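Local coordinates for protein haloacid dehalogenase-like hydrolase (PDB 4EZE) that probably hydrolyses O-phosphoserine to serine and phosphate with the help of magnesium, the last step of serine biosynthesis, at residues M115-F119 and A267-G271. Sequence-based numbering, arbitrary orientation.
Sequences MDSTF and ACGDG. With NA (sodium ion), chain D.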
ATOM      1  N   MET A 115      -3.494  -5.486  -3.569  1.00 43.23           N
ATOM      2  CA  MET A 115      -3.236  -6.837  -3.059  1.00 53.16           C
ATOM      3  C   MET A 115      -1.779  -7.252  -3.272  1.00 41.63           C
ATOM      4  O   MET A 115      -0.992  -7.294  -2.320  1.00 44.85           O
ATOM      5  CB  MET A 115      -4.195  -7.870  -3.675  1.00 51.60           C
ATOM      6  CG  MET A 115      -3.800  -9.325  -3.399  1.00 53.53           C
ATOM      7  SD  MET A 115      -5.187 -10.459  -3.719  1.00 60.60           S
ATOM      8  CE  MET A 115      -5.436 -10.253  -5.489  1.00 51.88           C
ATOM      9  N   ASP A 116      -1.410  -7.546  -4.517  1.00 37.54           N
ATOM     10  CA  ASP A 116      -0.090  -8.109  -4.772  1.00 39.73           C
ATOM     11  C   ASP A 116       1.049  -7.167  -4.375  1.00 45.56           C
ATOM     12  O   ASP A 116       1.042  -6.001  -4.727  1.00 52.20           O
ATOM     13  CB  ASP A 116       0.059  -8.502  -6.240  1.00 43.92           C
ATOM     14  CG  ASP A 116      -0.853  -9.649  -6.640  1.00 56.33           C
ATOM     15  OD1 ASP A 116      -1.182 -10.497  -5.781  1.00 60.47           O
ATOM     16  OD2 ASP A 116      -1.248  -9.690  -7.823  1.00 50.47           O
ATOM     17  N   SER A 117       2.039  -7.702  -3.670  1.00 48.65           N
ATOM     18  CA  SER A 117       3.221  -6.944  -3.280  1.00 53.43           C
ATOM     19  C   SER A 117       2.863  -5.737  -2.405  1.00 42.81           C
ATOM     20  O   SER A 117       3.689  -4.867  -2.156  1.00 52.11           O
ATOM     21  CB  SER A 117       4.040  -6.542  -4.517  1.00 41.63           C
ATOM     22  OG  SER A 117       4.520  -7.698  -5.189  1.00 57.79           O
ATOM     23  N   THR A 118       1.622  -5.693  -1.943  1.00 51.90           N
ATOM     24  CA  THR A 118       1.228  -4.706  -0.960  1.00 50.52           C
ATOM     25  C   THR A 118       0.634  -5.398   0.266  1.00 43.30           C
ATOM     26  O   THR A 118       1.326  -5.592   1.272  1.00 45.60           O
ATOM     27  CB  THR A 118       0.273  -3.657  -1.549  1.00 48.28           C
ATOM     28  OG1 THR A 118       0.936  -2.972  -2.615  1.00 43.63           O
ATOM     29  CG2 THR A 118      -0.111  -2.628  -0.473  1.00 35.08           C
ATOM     30  N   PHE A 119      -0.631  -5.796   0.185  1.00 42.40           N
ATOM     31  CA  PHE A 119      -1.250  -6.523   1.292  1.00 40.43           C
ATOM     32  C   PHE A 119      -0.558  -7.869   1.507  1.00 60.75           C
ATOM     33  O   PHE A 119      -0.371  -8.302   2.637  1.00 53.11           O
ATOM     34  CB  PHE A 119      -2.720  -6.727   1.015  1.00 45.62           C
ATOM     35  CG  PHE A 119      -3.515  -7.114   2.220  1.00 46.98           C
ATOM     36  CD1 PHE A 119      -4.069  -6.134   3.053  1.00 45.99           C
ATOM     37  CD2 PHE A 119      -3.754  -8.458   2.509  1.00 50.74           C
ATOM     38  CE1 PHE A 119      -4.821  -6.494   4.169  1.00 52.60           C
ATOM     39  CE2 PHE A 119      -4.511  -8.827   3.618  1.00 54.89           C
ATOM     40  CZ  PHE A 119      -5.042  -7.847   4.453  1.00 49.80           C
ATOM     41  N   ALA A 267      -4.976   5.201   0.988  1.00 40.34           N
ATOM     42  CA  ALA A 267      -4.734   4.104   0.034  1.00 43.44           C
ATOM     43  C   ALA A 267      -3.248   3.757   0.029  1.00 50.24           C
ATOM     44  O   ALA A 267      -2.411   4.650   0.105  1.00 44.41           O
ATOM     45  CB  ALA A 267      -5.163   4.511  -1.362  1.00 37.44           C
ATOM     46  N   CYS A 268      -2.925   2.469  -0.052  1.00 50.86           N
ATOM     47  CA  CYS A 268      -1.531   1.992  -0.007  1.00 38.80           C
ATOM     48  C   CYS A 268      -1.269   1.121  -1.229  1.00 59.25           C
ATOM     49  O   CYS A 268      -2.104   0.301  -1.588  1.00 38.34           O
ATOM     50  CB  CYS A 268      -1.313   1.086   1.201  1.00 52.96           C
ATOM     51  SG  CYS A 268      -1.799   1.775   2.793  1.00 45.76           S
ATOM     52  N   GLY A 269      -0.110   1.269  -1.860  1.00 41.69           N
ATOM     53  CA  GLY A 269       0.214   0.466  -3.041  1.00 39.14           C
ATOM     54  C   GLY A 269       1.702   0.526  -3.322  1.00 46.27           C
ATOM     55  O   GLY A 269       2.412   1.351  -2.745  1.00 38.28           O
ATOM     56  N   ASP A 270       2.160  -0.342  -4.216  1.00 37.78           N
ATOM     57  CA  ASP A 270       3.562  -0.436  -4.576  1.00 36.64           C
ATOM     58  C   ASP A 270       3.844  -0.113  -6.059  1.00 45.68           C
ATOM     59  O   ASP A 270       4.972   0.268  -6.400  1.00 49.59           O
ATOM     60  CB  ASP A 270       4.030  -1.865  -4.379  1.00 45.94           C
ATOM     61  CG  ASP A 270       3.377  -2.806  -5.371  1.00 57.52           C
ATOM     62  OD1 ASP A 270       2.133  -2.948  -5.313  1.00 53.16           O
ATOM     63  OD2 ASP A 270       4.096  -3.365  -6.222  1.00 63.55           O
ATOM     64  N   GLY A 271       2.852  -0.289  -6.935  1.00 51.83           N
ATOM     65  CA  GLY A 271       3.095  -0.285  -8.410  1.00 37.61           C
ATOM     66  C   GLY A 271       2.435   0.819  -9.217  1.00 61.91           C
ATOM     67  O   GLY A 271       1.493   1.476  -8.754  1.00 47.93           O
TER
HETATM   68 NA    NA D 302       0.643  -4.352  -6.474  1.00 56.47          NA
HETATM   69  O   HOH W   1       0.876  -3.263  -8.275  1.00 69.23           O
HETATM   70  O   HOH W   2       2.123  -5.671  -8.034  1.00 46.75           O
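Two torsions set up the meeting of Thr118 and Asp270: in Thr118, chi1 of -61° places OG1 beside its own backbone N and sends CG2 the other way, anti to that N, while in Asp270 CG sits between the backbone N and the carbonyl carbon (chi1 68°), swinging the carboxylate toward residues 116-118. OG1 of Thr118 then donates a weak hydrogen bond of 3.0 Å to OD1 of Asp270. The methyl of Thr118 reaches down the strand instead, with CG2 3.7 Å from the carbonyl O of Cys268, so the two branches lie along the end of strand 265-269, the methyl over Cys268 and the hydroxyl over Gly269 and Asp270; Gly269 CA lies 3.5 Å from Thr118 OG1.

OD1 of Asp270 does double duty, because it also binds the sodium ion at 2.4 Å. From the facing segment the backbone O of Asp116 takes the same metal at 2.4 Å, and the shared cation brings Asp116 O within 3.3 Å of Asp270 OD1, a close approach of two metal ligands and not a hydrogen bond. Two waters and OD2 of Asp114, the predicted nucleophile, are the other ligands of the ion. OD2 of Asp270 stays 3.6 Å from the ion, making the carboxylate a one-oxygen ligand, and rests against CB of Ser117; a long, weak ion pair links it to Lys290.

Asp116, the predicted proton donor, turns its carboxylate away from the metal, and its OD1 accepts a hydrogen bond from Gly124 N. Ser117 OG is likewise engaged outside the contact, by Glu123. Strands 110-113 and 265-269 are parallel neighbours in the central sheet, and their C-terminal ends deliver the DxD motif and a later metal-binding aspartate to one ion: the cation site of the HAD phosphatase Rossmann-like fold, where sodium here probably stands in for magnesium.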